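Local atomic coordinates of MmeI (Methylophilus methylotrophus, PDB entry 5HR4), a protein that is a Type IIL restriction-modification enzyme that binds DNA and probably methylates adenine at N6 with S-adenosyl-L-methionine as methyl donor. Residues Y738-D743 against T775-S780; D680-N685 against G763-N768; L186-V191 against G259-E264. All blocks are in the same frame, centred on the assembly; numbering follows the deposited sequence.

Contact 1 of 3, residues Y738-D743 against T775-S780. With nucleotides of chain B.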
loop_
_atom_site.group_PDB
_atom_site.type_symbol
_atom_site.label_atom_id
_atom_site.label_comp_id
_atom_site.label_asym_id
_atom_site.label_seq_id
_atom_site.Cartn_x
_atom_site.Cartn_y
_atom_site.Cartn_z
ATOM N N TYR A 738 -7.447 -30.171 -4.105
ATOM C CA TYR A 738 -8.542 -30.247 -3.149
ATOM C C TYR A 738 -9.826 -30.539 -3.906
ATOM O O TYR A 738 -10.114 -29.887 -4.914
ATOM C CB TYR A 738 -8.680 -28.966 -2.332
ATOM C CG TYR A 738 -9.837 -28.984 -1.346
ATOM C CD1 TYR A 738 -9.833 -29.847 -0.255
ATOM C CD2 TYR A 738 -10.933 -28.125 -1.503
ATOM C CE1 TYR A 738 -10.887 -29.863 0.654
ATOM C CE2 TYR A 738 -12.003 -28.128 -0.596
ATOM C CZ TYR A 738 -11.965 -28.994 0.481
ATOM O OH TYR A 738 -13.005 -29.024 1.380
ATOM N N ILE A 739 -10.574 -31.535 -3.435
ATOM C CA ILE A 739 -11.793 -32.005 -4.082
ATOM C C ILE A 739 -12.935 -31.849 -3.089
ATOM O O ILE A 739 -12.829 -32.283 -1.935
ATOM C CB ILE A 739 -11.680 -33.469 -4.561
ATOM C CG1 ILE A 739 -10.687 -33.601 -5.719
ATOM C CG2 ILE A 739 -13.018 -33.988 -5.027
ATOM C CD1 ILE A 739 -10.730 -34.961 -6.407
ATOM N N SER A 740 -14.014 -31.214 -3.535
ATOM C CA SER A 740 -15.179 -30.992 -2.701
ATOM C C SER A 740 -16.480 -31.334 -3.393
ATOM O O SER A 740 -17.506 -31.400 -2.711
ATOM C CB SER A 740 -15.240 -29.530 -2.242
ATOM O OG SER A 740 -15.180 -28.664 -3.360
ATOM N N GLN A 741 -16.469 -31.557 -4.714
ATOM C CA GLN A 741 -17.627 -31.832 -5.559
ATOM C C GLN A 741 -18.735 -32.560 -4.811
ATOM O O GLN A 741 -18.488 -33.596 -4.188
ATOM C CB GLN A 741 -17.205 -32.656 -6.777
ATOM C CG GLN A 741 -18.273 -32.812 -7.833
ATOM C CD GLN A 741 -18.719 -31.477 -8.381
ATOM O OE1 GLN A 741 -18.024 -30.472 -8.224
ATOM N NE2 GLN A 741 -19.888 -31.450 -9.013
ATOM N N PRO A 742 -19.952 -32.037 -4.825
ATOM C CA PRO A 742 -21.079 -32.713 -4.172
ATOM C C PRO A 742 -21.696 -33.767 -5.086
ATOM O O PRO A 742 -21.297 -33.948 -6.235
ATOM C CB PRO A 742 -22.066 -31.579 -3.894
ATOM C CG PRO A 742 -21.436 -30.314 -4.485
ATOM C CD PRO A 742 -20.326 -30.726 -5.377
ATOM N N ASP A 743 -22.701 -34.463 -4.544
ATOM C CA ASP A 743 -23.505 -35.412 -5.307
ATOM C C ASP A 743 -24.862 -34.850 -5.743
ATOM O O ASP A 743 -25.470 -35.387 -6.677
ATOM C CB ASP A 743 -23.709 -36.698 -4.492
ATOM N N THR A 775 -14.920 -20.111 -6.369
ATOM C CA THR A 775 -16.346 -20.067 -6.081
ATOM C C THR A 775 -16.574 -20.764 -4.754
ATOM O O THR A 775 -15.737 -21.539 -4.297
ATOM C CB THR A 775 -17.181 -20.793 -7.150
ATOM O OG1 THR A 775 -16.925 -22.208 -7.060
ATOM C CG2 THR A 775 -16.861 -20.301 -8.569
ATOM N N TYR A 776 -17.731 -20.518 -4.158
ATOM C CA TYR A 776 -18.218 -21.312 -3.036
ATOM C C TYR A 776 -19.520 -21.964 -3.469
ATOM O O TYR A 776 -20.070 -21.630 -4.520
ATOM C CB TYR A 776 -18.431 -20.447 -1.778
ATOM C CG TYR A 776 -17.144 -20.041 -1.108
ATOM C CD1 TYR A 776 -16.340 -19.050 -1.659
ATOM C CD2 TYR A 776 -16.709 -20.672 0.058
ATOM C CE1 TYR A 776 -15.145 -18.684 -1.065
ATOM C CE2 TYR A 776 -15.516 -20.311 0.665
ATOM C CZ TYR A 776 -14.738 -19.309 0.099
ATOM O OH TYR A 776 -13.546 -18.928 0.696
ATOM N N HIS A 777 -20.031 -22.890 -2.656
ATOM C CA HIS A 777 -21.310 -23.502 -3.005
ATOM C C HIS A 777 -21.959 -24.170 -1.798
ATOM O O HIS A 777 -21.282 -24.605 -0.857
ATOM C CB HIS A 777 -21.162 -24.516 -4.134
ATOM C CG HIS A 777 -20.334 -25.708 -3.773
ATOM N ND1 HIS A 777 -18.954 -25.684 -3.787
ATOM C CD2 HIS A 777 -20.688 -26.964 -3.404
ATOM C CE1 HIS A 777 -18.496 -26.875 -3.440
ATOM N NE2 HIS A 777 -19.526 -27.668 -3.200
ATOM N N ILE A 778 -23.288 -24.227 -1.848
ATOM C CA ILE A 778 -24.140 -24.875 -0.857
ATOM C C ILE A 778 -24.794 -26.079 -1.534
ATOM O O ILE A 778 -25.660 -25.900 -2.405
ATOM C CB ILE A 778 -25.197 -23.910 -0.303
ATOM C CG1 ILE A 778 -24.530 -22.720 0.386
ATOM C CG2 ILE A 778 -26.121 -24.624 0.676
ATOM C CD1 ILE A 778 -25.497 -21.826 1.142
ATOM N N PRO A 779 -24.408 -27.309 -1.196
ATOM C CA PRO A 779 -24.994 -28.468 -1.879
ATOM C C PRO A 779 -26.457 -28.665 -1.507
ATOM O O PRO A 779 -26.846 -28.558 -0.339
ATOM C CB PRO A 779 -24.121 -29.646 -1.409
ATOM C CG PRO A 779 -23.450 -29.180 -0.171
ATOM C CD PRO A 779 -23.269 -27.690 -0.339
ATOM N N SER A 780 -27.264 -28.943 -2.528
ATOM C CA SER A 780 -28.695 -29.207 -2.383
ATOM C C SER A 780 -29.403 -28.046 -1.671
ATOM O O SER A 780 -30.017 -28.198 -0.610
ATOM C CB SER A 780 -28.927 -30.548 -1.675
ATOM P P DA B 2 -12.886 -30.628 4.442
ATOM O OP1 DA B 2 -13.757 -30.804 5.628
ATOM O OP2 DA B 2 -13.486 -30.781 3.094
ATOM O "O5'" DA B 2 -12.145 -29.187 4.430
ATOM C "C5'" DA B 2 -11.867 -28.486 5.661
ATOM C "C4'" DA B 2 -11.259 -27.098 5.411
ATOM O "O4'" DA B 2 -9.827 -27.195 5.179
ATOM C "C3'" DA B 2 -11.824 -26.297 4.220
ATOM O "O3'" DA B 2 -12.011 -24.942 4.632
ATOM C "C2'" DA B 2 -10.696 -26.402 3.188
ATOM C "C1'" DA B 2 -9.501 -26.328 4.118
ATOM N N9 DA B 2 -8.213 -26.724 3.538
ATOM C C8 DA B 2 -7.959 -27.745 2.660
ATOM N N7 DA B 2 -6.691 -27.848 2.330
ATOM C C5 DA B 2 -6.073 -26.828 3.053
ATOM C C6 DA B 2 -4.728 -26.391 3.156
ATOM N N6 DA B 2 -3.713 -26.954 2.503
ATOM N N1 DA B 2 -4.467 -25.347 3.964
ATOM C C2 DA B 2 -5.473 -24.777 4.618
ATOM N N3 DA B 2 -6.762 -25.094 4.605
ATOM C C4 DA B 2 -6.997 -26.136 3.796
ATOM P P DT B 3 -13.246 -24.070 4.082
ATOM O OP1 DT B 3 -13.464 -22.913 4.987
ATOM O OP2 DT B 3 -14.382 -25.002 3.943
ATOM O "O5'" DT B 3 -12.729 -23.578 2.631
ATOM C "C5'" DT B 3 -12.201 -22.245 2.410
ATOM C "C4'" DT B 3 -10.978 -21.951 3.259
ATOM O "O4'" DT B 3 -9.910 -22.909 2.970
ATOM C "C3'" DT B 3 -10.358 -20.567 3.023
ATOM O "O3'" DT B 3 -9.861 -20.043 4.246
ATOM C "C2'" DT B 3 -9.201 -20.898 2.079
ATOM C "C1'" DT B 3 -8.722 -22.184 2.714
ATOM N N1 DT B 3 -7.841 -22.993 1.855
ATOM C C2 DT B 3 -6.484 -22.768 1.876
ATOM O O2 DT B 3 -5.962 -21.911 2.556
ATOM N N3 DT B 3 -5.753 -23.585 1.057
ATOM C C4 DT B 3 -6.231 -24.605 0.247
ATOM O O4 DT B 3 -5.491 -25.289 -0.456
ATOM C C5 DT B 3 -7.660 -24.797 0.280
ATOM C C7 DT B 3 -8.298 -25.854 -0.566
ATOM C C6 DT B 3 -8.388 -23.991 1.076
ATOM P P DT B 1 -9.266 -34.437 0.215
ATOM O OP1 DT B 1 -10.327 -34.131 -0.777
ATOM O OP2 DT B 1 -8.618 -35.777 0.257
ATOM O "O5'" DT B 1 -9.806 -34.061 1.684
ATOM C "C5'" DT B 1 -9.100 -33.101 2.474
ATOM C "C4'" DT B 1 -9.753 -32.894 3.833
ATOM O "O4'" DT B 1 -8.751 -33.002 4.873
ATOM C "C3'" DT B 1 -10.422 -31.536 4.021
ATOM O "O3'" DT B 1 -11.696 -31.696 4.661
ATOM C "C2'" DT B 1 -9.438 -30.722 4.885
ATOM C "C1'" DT B 1 -8.363 -31.717 5.327
ATOM N N1 DT B 1 -6.969 -31.397 4.800
ATOM C C2 DT B 1 -6.327 -30.232 5.195
ATOM O O2 DT B 1 -6.819 -29.408 5.954
ATOM N N3 DT B 1 -5.072 -30.060 4.654
ATOM C C4 DT B 1 -4.409 -30.918 3.781
ATOM O O4 DT B 1 -3.284 -30.679 3.345
ATOM C C5 DT B 1 -5.134 -32.111 3.418
ATOM C C7 DT B 1 -4.519 -33.110 2.485
ATOM C C6 DT B 1 -6.353 -32.293 3.942
#

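Contact 2 of 3, residues D680-N685 against G763-N768. With nucleotides of chain C.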
loop_
_atom_site.group_PDB
_atom_site.type_symbol
_atom_site.label_atom_id
_atom_site.label_comp_id
_atom_site.label_asym_id
_atom_site.label_seq_id
_atom_site.Cartn_x
_atom_site.Cartn_y
_atom_site.Cartn_z
ATOM N N ASP A 680 -15.292 -16.317 -13.037
ATOM C CA ASP A 680 -15.324 -15.643 -14.336
ATOM C C ASP A 680 -16.212 -16.364 -15.358
ATOM O O ASP A 680 -16.969 -15.715 -16.091
ATOM C CB ASP A 680 -13.909 -15.514 -14.874
ATOM C CG ASP A 680 -13.882 -15.007 -16.274
ATOM O OD1 ASP A 680 -14.717 -14.136 -16.589
ATOM O OD2 ASP A 680 -13.037 -15.493 -17.059
ATOM N N GLU A 681 -16.115 -17.701 -15.443
ATOM C CA GLU A 681 -16.924 -18.448 -16.414
ATOM C C GLU A 681 -18.413 -18.391 -16.092
ATOM O O GLU A 681 -19.239 -18.406 -17.007
ATOM C CB GLU A 681 -16.485 -19.915 -16.484
ATOM C CG GLU A 681 -15.245 -20.188 -17.332
ATOM C CD GLU A 681 -13.928 -19.824 -16.627
ATOM O OE1 GLU A 681 -13.849 -19.912 -15.366
ATOM O OE2 GLU A 681 -12.975 -19.444 -17.359
ATOM N N PHE A 682 -18.767 -18.344 -14.806
ATOM C CA PHE A 682 -20.154 -18.370 -14.348
ATOM C C PHE A 682 -20.819 -17.002 -14.499
ATOM O O PHE A 682 -21.909 -16.889 -15.065
ATOM C CB PHE A 682 -20.187 -18.829 -12.881
ATOM C CG PHE A 682 -21.538 -18.722 -12.229
ATOM C CD1 PHE A 682 -22.489 -19.717 -12.406
ATOM C CD2 PHE A 682 -21.859 -17.635 -11.436
ATOM C CE1 PHE A 682 -23.727 -19.637 -11.809
ATOM C CE2 PHE A 682 -23.103 -17.542 -10.827
ATOM C CZ PHE A 682 -24.041 -18.542 -11.017
ATOM N N ILE A 683 -20.173 -15.957 -13.979
ATOM C CA ILE A 683 -20.659 -14.592 -14.144
ATOM C C ILE A 683 -20.840 -14.245 -15.619
ATOM O O ILE A 683 -21.795 -13.549 -15.991
ATOM C CB ILE A 683 -19.696 -13.614 -13.444
ATOM C CG1 ILE A 683 -19.964 -13.609 -11.942
ATOM C CG2 ILE A 683 -19.820 -12.227 -14.026
ATOM C CD1 ILE A 683 -18.819 -13.119 -11.116
ATOM N N ASN A 684 -19.943 -14.714 -16.481
ATOM C CA ASN A 684 -19.901 -14.257 -17.861
ATOM C C ASN A 684 -20.401 -15.294 -18.846
ATOM O O ASN A 684 -20.222 -15.121 -20.061
ATOM C CB ASN A 684 -18.487 -13.846 -18.232
ATOM C CG ASN A 684 -18.049 -12.672 -17.461
ATOM O OD1 ASN A 684 -18.813 -11.715 -17.317
ATOM N ND2 ASN A 684 -16.842 -12.735 -16.894
ATOM N N ASN A 685 -20.993 -16.374 -18.354
ATOM C CA ASN A 685 -21.509 -17.438 -19.205
ATOM C C ASN A 685 -20.486 -17.871 -20.259
ATOM O O ASN A 685 -20.774 -17.913 -21.455
ATOM C CB ASN A 685 -22.817 -17.004 -19.865
ATOM C CG ASN A 685 -23.760 -18.148 -20.037
ATOM O OD1 ASN A 685 -23.921 -18.964 -19.131
ATOM N ND2 ASN A 685 -24.372 -18.245 -21.212
ATOM N N GLY A 763 -26.219 -18.388 -8.411
ATOM C CA GLY A 763 -27.203 -19.159 -9.157
ATOM C C GLY A 763 -27.055 -20.649 -8.931
ATOM O O GLY A 763 -26.152 -21.104 -8.226
ATOM N N PHE A 764 -27.958 -21.413 -9.547
ATOM C CA PHE A 764 -27.953 -22.862 -9.409
ATOM C C PHE A 764 -27.232 -23.525 -10.574
ATOM O O PHE A 764 -27.299 -23.070 -11.719
ATOM C CB PHE A 764 -29.366 -23.421 -9.315
ATOM C CG PHE A 764 -30.040 -23.131 -8.017
ATOM C CD1 PHE A 764 -29.788 -23.911 -6.902
ATOM C CD2 PHE A 764 -30.946 -22.081 -7.911
ATOM C CE1 PHE A 764 -30.430 -23.645 -5.696
ATOM C CE2 PHE A 764 -31.592 -21.808 -6.712
ATOM C CZ PHE A 764 -31.336 -22.583 -5.606
ATOM N N VAL A 765 -26.537 -24.621 -10.258
ATOM C CA VAL A 765 -25.674 -25.319 -11.199
ATOM C C VAL A 765 -25.899 -26.824 -11.080
ATOM O O VAL A 765 -26.142 -27.347 -9.985
ATOM C CB VAL A 765 -24.188 -24.967 -10.944
ATOM C CG1 VAL A 765 -23.336 -25.431 -12.086
ATOM C CG2 VAL A 765 -24.018 -23.482 -10.747
ATOM N N ASP A 766 -25.803 -27.520 -12.220
ATOM C CA ASP A 766 -25.994 -28.971 -12.258
ATOM C C ASP A 766 -24.859 -29.712 -11.547
ATOM O O ASP A 766 -23.692 -29.315 -11.602
ATOM C CB ASP A 766 -26.091 -29.472 -13.705
ATOM C CG ASP A 766 -26.324 -30.990 -13.788
ATOM O OD1 ASP A 766 -25.324 -31.756 -13.798
ATOM O OD2 ASP A 766 -27.503 -31.420 -13.841
ATOM N N ARG A 767 -25.217 -30.829 -10.899
ATOM C CA ARG A 767 -24.260 -31.603 -10.109
ATOM C C ARG A 767 -23.103 -32.136 -10.942
ATOM O O ARG A 767 -22.071 -32.511 -10.374
ATOM C CB ARG A 767 -24.970 -32.771 -9.412
ATOM C CG ARG A 767 -25.637 -33.758 -10.371
ATOM C CD ARG A 767 -26.317 -34.861 -9.601
ATOM N NE ARG A 767 -26.694 -35.989 -10.445
ATOM C CZ ARG A 767 -25.946 -37.076 -10.608
ATOM N NH1 ARG A 767 -24.777 -37.169 -9.979
ATOM N NH2 ARG A 767 -26.367 -38.066 -11.395
ATOM N N ASN A 768 -23.238 -32.168 -12.269
ATOM C CA ASN A 768 -22.187 -32.709 -13.124
ATOM C C ASN A 768 -21.146 -31.678 -13.539
ATOM O O ASN A 768 -20.109 -32.053 -14.099
ATOM C CB ASN A 768 -22.795 -33.357 -14.375
ATOM C CG ASN A 768 -23.203 -34.807 -14.141
ATOM O OD1 ASN A 768 -22.482 -35.563 -13.483
ATOM N ND2 ASN A 768 -24.368 -35.200 -14.670
ATOM P P DG C 6 -16.040 -9.951 -12.990
ATOM O OP1 DG C 6 -16.402 -10.185 -14.406
ATOM O OP2 DG C 6 -17.068 -9.514 -12.002
ATOM O "O5'" DG C 6 -15.275 -11.185 -12.283
ATOM C "C5'" DG C 6 -14.994 -12.353 -12.969
ATOM C "C4'" DG C 6 -13.543 -12.772 -12.778
ATOM O "O4'" DG C 6 -12.664 -11.636 -12.737
ATOM C "C3'" DG C 6 -13.219 -13.619 -11.548
ATOM O "O3'" DG C 6 -12.457 -14.673 -12.007
ATOM C "C2'" DG C 6 -12.376 -12.696 -10.683
ATOM C "C1'" DG C 6 -11.695 -11.829 -11.730
ATOM N N9 DG C 6 -11.357 -10.506 -11.245
ATOM C C8 DG C 6 -12.240 -9.466 -11.080
ATOM N N7 DG C 6 -11.679 -8.381 -10.650
ATOM C C5 DG C 6 -10.336 -8.712 -10.524
ATOM C C6 DG C 6 -9.248 -7.921 -10.105
ATOM O O6 DG C 6 -9.259 -6.745 -9.745
ATOM N N1 DG C 6 -8.056 -8.629 -10.116
ATOM C C2 DG C 6 -7.924 -9.944 -10.497
ATOM N N2 DG C 6 -6.683 -10.448 -10.447
ATOM N N3 DG C 6 -8.941 -10.704 -10.902
ATOM C C4 DG C 6 -10.117 -10.023 -10.884
ATOM P P DT C 7 -12.103 -15.949 -11.114
ATOM O OP1 DT C 7 -13.002 -17.031 -11.564
ATOM O OP2 DT C 7 -12.029 -15.628 -9.672
ATOM O "O5'" DT C 7 -10.661 -16.259 -11.663
ATOM C "C5'" DT C 7 -10.463 -16.182 -13.066
ATOM C "C4'" DT C 7 -9.134 -16.798 -13.464
ATOM O "O4'" DT C 7 -8.057 -15.989 -12.935
ATOM C "C3'" DT C 7 -8.859 -18.214 -12.944
ATOM O "O3'" DT C 7 -7.965 -18.825 -13.836
ATOM C "C2'" DT C 7 -8.186 -17.910 -11.617
ATOM C "C1'" DT C 7 -7.285 -16.763 -12.045
ATOM N N1 DT C 7 -6.880 -15.885 -10.965
ATOM C C2 DT C 7 -5.539 -15.688 -10.731
ATOM O O2 DT C 7 -4.665 -16.243 -11.371
ATOM N N3 DT C 7 -5.258 -14.815 -9.715
ATOM C C4 DT C 7 -6.172 -14.126 -8.942
ATOM O O4 DT C 7 -5.829 -13.361 -8.049
ATOM C C5 DT C 7 -7.566 -14.368 -9.260
ATOM C C7 DT C 7 -8.643 -13.684 -8.492
ATOM C C6 DT C 7 -7.848 -15.222 -10.249
#

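Contact 3 of 3, residues L186-V191 against G259-E264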
loop_
_atom_site.group_PDB
_atom_site.type_symbol
_atom_site.label_atom_id
_atom_site.label_comp_id
_atom_site.label_asym_id
_atom_site.label_seq_id
_atom_site.Cartn_x
_atom_site.Cartn_y
_atom_site.Cartn_z
ATOM N N LEU A 186 29.446 3.037 -2.942
ATOM C CA LEU A 186 28.589 3.373 -4.075
ATOM C C LEU A 186 27.460 4.323 -3.659
ATOM O O LEU A 186 27.306 5.404 -4.234
ATOM C CB LEU A 186 28.035 2.093 -4.704
ATOM C CG LEU A 186 27.064 2.324 -5.856
ATOM C CD1 LEU A 186 27.767 2.956 -7.047
ATOM C CD2 LEU A 186 26.389 1.030 -6.240
ATOM N N GLU A 187 26.697 3.947 -2.624
ATOM C CA GLU A 187 25.557 4.742 -2.189
ATOM C C GLU A 187 25.965 6.165 -1.839
ATOM O O GLU A 187 25.270 7.126 -2.200
ATOM C CB GLU A 187 24.882 4.092 -0.982
ATOM C CG GLU A 187 24.781 2.575 -0.996
ATOM C CD GLU A 187 24.069 2.002 -2.220
ATOM O OE1 GLU A 187 24.064 0.752 -2.380
ATOM O OE2 GLU A 187 23.527 2.793 -3.028
ATOM N N LEU A 188 27.076 6.328 -1.115
ATOM C CA LEU A 188 27.483 7.667 -0.710
ATOM C C LEU A 188 28.203 8.406 -1.830
ATOM O O LEU A 188 28.098 9.638 -1.917
ATOM C CB LEU A 188 28.349 7.585 0.542
ATOM C CG LEU A 188 29.109 8.775 1.146
ATOM C CD1 LEU A 188 28.254 10.012 1.316
ATOM C CD2 LEU A 188 29.628 8.336 2.482
ATOM N N TYR A 189 28.925 7.693 -2.697
ATOM C CA TYR A 189 29.481 8.340 -3.883
ATOM C C TYR A 189 28.385 9.045 -4.664
ATOM O O TYR A 189 28.513 10.218 -5.029
ATOM C CB TYR A 189 30.175 7.306 -4.766
ATOM C CG TYR A 189 31.218 7.853 -5.722
ATOM C CD1 TYR A 189 30.856 8.330 -6.972
ATOM C CD2 TYR A 189 32.570 7.851 -5.384
ATOM C CE1 TYR A 189 31.801 8.818 -7.858
ATOM C CE2 TYR A 189 33.518 8.341 -6.257
ATOM C CZ TYR A 189 33.136 8.830 -7.495
ATOM O OH TYR A 189 34.091 9.312 -8.382
ATOM N N LEU A 190 27.265 8.353 -4.878
ATOM C CA LEU A 190 26.245 8.857 -5.790
ATOM C C LEU A 190 25.485 10.016 -5.159
ATOM O O LEU A 190 25.302 11.077 -5.771
ATOM C CB LEU A 190 25.301 7.721 -6.168
ATOM C CG LEU A 190 24.509 7.963 -7.453
ATOM C CD1 LEU A 190 25.327 7.576 -8.698
ATOM C CD2 LEU A 190 23.181 7.232 -7.398
ATOM N N VAL A 191 25.060 9.836 -3.914
ATOM C CA VAL A 191 24.422 10.911 -3.172
ATOM C C VAL A 191 25.341 12.136 -3.051
ATOM O O VAL A 191 24.868 13.277 -3.060
ATOM C CB VAL A 191 23.979 10.343 -1.811
ATOM C CG1 VAL A 191 24.695 11.023 -0.645
ATOM C CG2 VAL A 191 22.449 10.354 -1.675
ATOM N N GLY A 259 30.043 18.474 7.050
ATOM C CA GLY A 259 28.867 17.681 7.349
ATOM C C GLY A 259 29.135 16.193 7.225
ATOM O O GLY A 259 30.076 15.803 6.530
ATOM N N LYS A 260 28.318 15.350 7.876
ATOM C CA LYS A 260 28.385 13.893 7.706
ATOM C C LYS A 260 28.471 13.455 6.242
ATOM O O LYS A 260 28.850 12.316 5.958
ATOM C CB LYS A 260 27.153 13.256 8.365
ATOM C CG LYS A 260 27.253 11.755 8.637
ATOM C CD LYS A 260 25.889 11.209 9.053
ATOM C CE LYS A 260 25.850 9.691 8.958
ATOM N NZ LYS A 260 24.488 9.135 9.204
ATOM N N LEU A 261 28.135 14.334 5.309
ATOM C CA LEU A 261 28.096 13.969 3.901
ATOM C C LEU A 261 29.478 13.867 3.295
ATOM O O LEU A 261 29.661 13.088 2.361
ATOM C CB LEU A 261 27.254 14.981 3.111
ATOM C CG LEU A 261 27.211 14.951 1.573
ATOM C CD1 LEU A 261 26.702 13.621 1.047
ATOM C CD2 LEU A 261 26.357 16.089 1.029
ATOM N N PHE A 262 30.471 14.606 3.793
ATOM C CA PHE A 262 31.772 14.618 3.123
ATOM C C PHE A 262 32.927 14.139 4.004
ATOM O O PHE A 262 34.102 14.224 3.588
ATOM C CB PHE A 262 32.050 16.016 2.557
ATOM C CG PHE A 262 31.306 16.282 1.286
ATOM C CD1 PHE A 262 31.766 15.765 0.085
ATOM C CD2 PHE A 262 30.106 16.989 1.295
ATOM C CE1 PHE A 262 31.060 15.973 -1.106
ATOM C CE2 PHE A 262 29.394 17.195 0.111
ATOM C CZ PHE A 262 29.873 16.681 -1.093
ATOM N N GLU A 263 32.626 13.595 5.188
ATOM C CA GLU A 263 33.674 13.333 6.159
ATOM C C GLU A 263 34.449 12.069 5.840
ATOM O O GLU A 263 35.640 11.986 6.162
ATOM C CB GLU A 263 33.074 13.251 7.558
ATOM C CG GLU A 263 32.310 12.000 7.878
ATOM C CD GLU A 263 31.813 12.035 9.316
ATOM O OE1 GLU A 263 32.212 12.984 10.034
ATOM O OE2 GLU A 263 31.030 11.142 9.728
ATOM N N GLU A 264 33.810 11.080 5.188
ATOM C CA GLU A 264 34.471 9.796 5.029
ATOM C C GLU A 264 35.268 9.757 3.734
ATOM O O GLU A 264 34.715 10.020 2.666
ATOM C CB GLU A 264 33.467 8.662 5.033
ATOM C CG GLU A 264 34.123 7.316 4.877
ATOM C CD GLU A 264 33.127 6.181 4.768
ATOM O OE1 GLU A 264 31.912 6.474 4.705
ATOM O OE2 GLU A 264 33.559 4.998 4.745
#

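Contact 1 of 3, residues Y738-D743 against T775-S780
In the target recognition domain, the loop 738-743 lies against strand 775-779 of a small antiparallel sheet: Pro742 packs on His777 and Pro779, and Ser740 meets His777. The backbones come nearest at Pro742 and Pro779, whose CA atoms are 6.2 Å apart, and no hydrogen bond joins the two segments. Pro742 and His777 approach from opposite directions: Pro742 CG sits 3.5 Å from His777 NE2, and Pro742 CD also reaches the same nitrogen. A rigid, compact proline suits this spot, since it offers CH groups to the imidazole and a CB for the neighbouring proline, with Pro742 CB 3.8 Å from Pro779 CB. His777 puts CG between its own backbone N and carbonyl carbon (chi1 65°), which raises the ring toward the loop. At the ring's edge, in its plane, Ser740 OG lies 3.8 Å from His777 CE1; this hydroxyl makes its hydrogen bond elsewhere, to Tyr642 O on the adjoining strand 641-642.

The start of the loop turns to the DNA. Tyr738 OH donates a hydrogen bond to OP2 of DA2 of chain B over 2.5 Å, the oxygen lying in the plane of the phenol at its edge. Nearer the root of the side chain, Tyr738 CG is 3.6 Å from the thymine methyl C7 of DT3 of chain B. Putting a phenylalanine here removes the hydroxyl and would probably leave OP2 of DA2 of chain B without this donor. One tyrosine thus meets both a backbone phosphate and a base methyl, consistent with a part in reading the target, while the two protein segments pack without a hydrogen bond and the loop's polar atoms bond to Tyr642 and Asn644.

Contact 2 of 3, residues D680-N685 against G763-N768
Phe682, on the short helix 679-683, faces Gly763 at the start of the outer strand 763-765; their CA atoms, 8.8 Å apart, are the nearest across the two segments, and no hydrogen bond links them. Gly763 is fully extended, and a side chain here would point at the phenyl ring, so glycine suits the place. The tip of that ring comes in edge-first: Phe682 CZ is 3.4 Å from Gly763 N. With CG set anti to the backbone N (chi1 172°), the ring extends far enough for CE1 to meet Val765 CG2 at 4.0 Å, two residues further along the strand. Pro750 and Leu852 also touch Phe682.

The other side of the helix meets DNA. Asp680 N donates to OP1 of DT7 of chain C over 2.8 Å, in a fairly straight bond of 163°. Asn684 ND2 reaches back one turn to Asp680 OD1 at 2.6 Å in a more bent bond (140°), nearly end-on to the carboxylate C-O bond, with the acceptor in the amide plane. The phosphate may be slightly stabilised by the helix end, though the helix is short, and Phe682 packs this helix on the strand, meeting a backbone edge and one valine methyl.

Contact 3 of 3, residues L186-V191 against G259-E264
Leu188 packs against Leu261 and Glu264 within the helicase spacer domain, where the long helix 183-200 meets the short helical turn 259-262. The CA atoms of Leu188 and Leu261, 7.8 Å apart, mark the closest approach of the backbones. From Leu188 CB, which leaves the helix toward the other segment, the chain runs to a CG set anti to the backbone N (chi1 172°), and there the two methyls part to separate neighbours. CD1 is 3.5 Å from the carbonyl oxygen of Leu261 and 3.9 Å from Leu261 CD1. CD2 goes instead to the carboxylate end of Glu264. A leucine suits the position because its fork can serve both residues at once.

One helical turn further on, Val191 CG1 meets the same Leu261 CD1 at 3.7 Å, so this methyl lies within packing distance of branches from two residues three apart on the helix. Valine suits its place as a short, branched side chain that keeps its methyls close to the helix while CG1 still reaches the leucine. Val191 also touches Val424 of helix 416-440, extending the apolar packing toward the methyltransferase domain.

Polar groups border this apolar patch. Arg192, next after Val191, donates to the carbonyl oxygens of both Leu261 and Glu264, so two backbone oxygens beside the patch have a guanidinium donor. Glu264, its side chain extended, hydrogen-bonds through OE1 to His184 NE2, and that same oxygen lies 3.7 Å from Leu188 CD2.

Contacts 1 and 2 are neighbours in the target recognition domain, their centres 12 Å apart. Both reach one antiparallel sheet, where strand 746-750 runs between 775-779 and 763-765, and their segments alternate along the chain. They meet directly, with Gln741 NE2 lying 2.8 Å from Arg767 O. The two touch different DNA strands, chain B at contact 1 and chain C at contact 2. Contact 3 lies across the chain's centre, about 62 Å from either by centres and about 43 Å by nearest atoms. It stays about 20 Å from the DNA at its nearest atom, yet the Val191 side chain is about 13 Å from bound sinefungin.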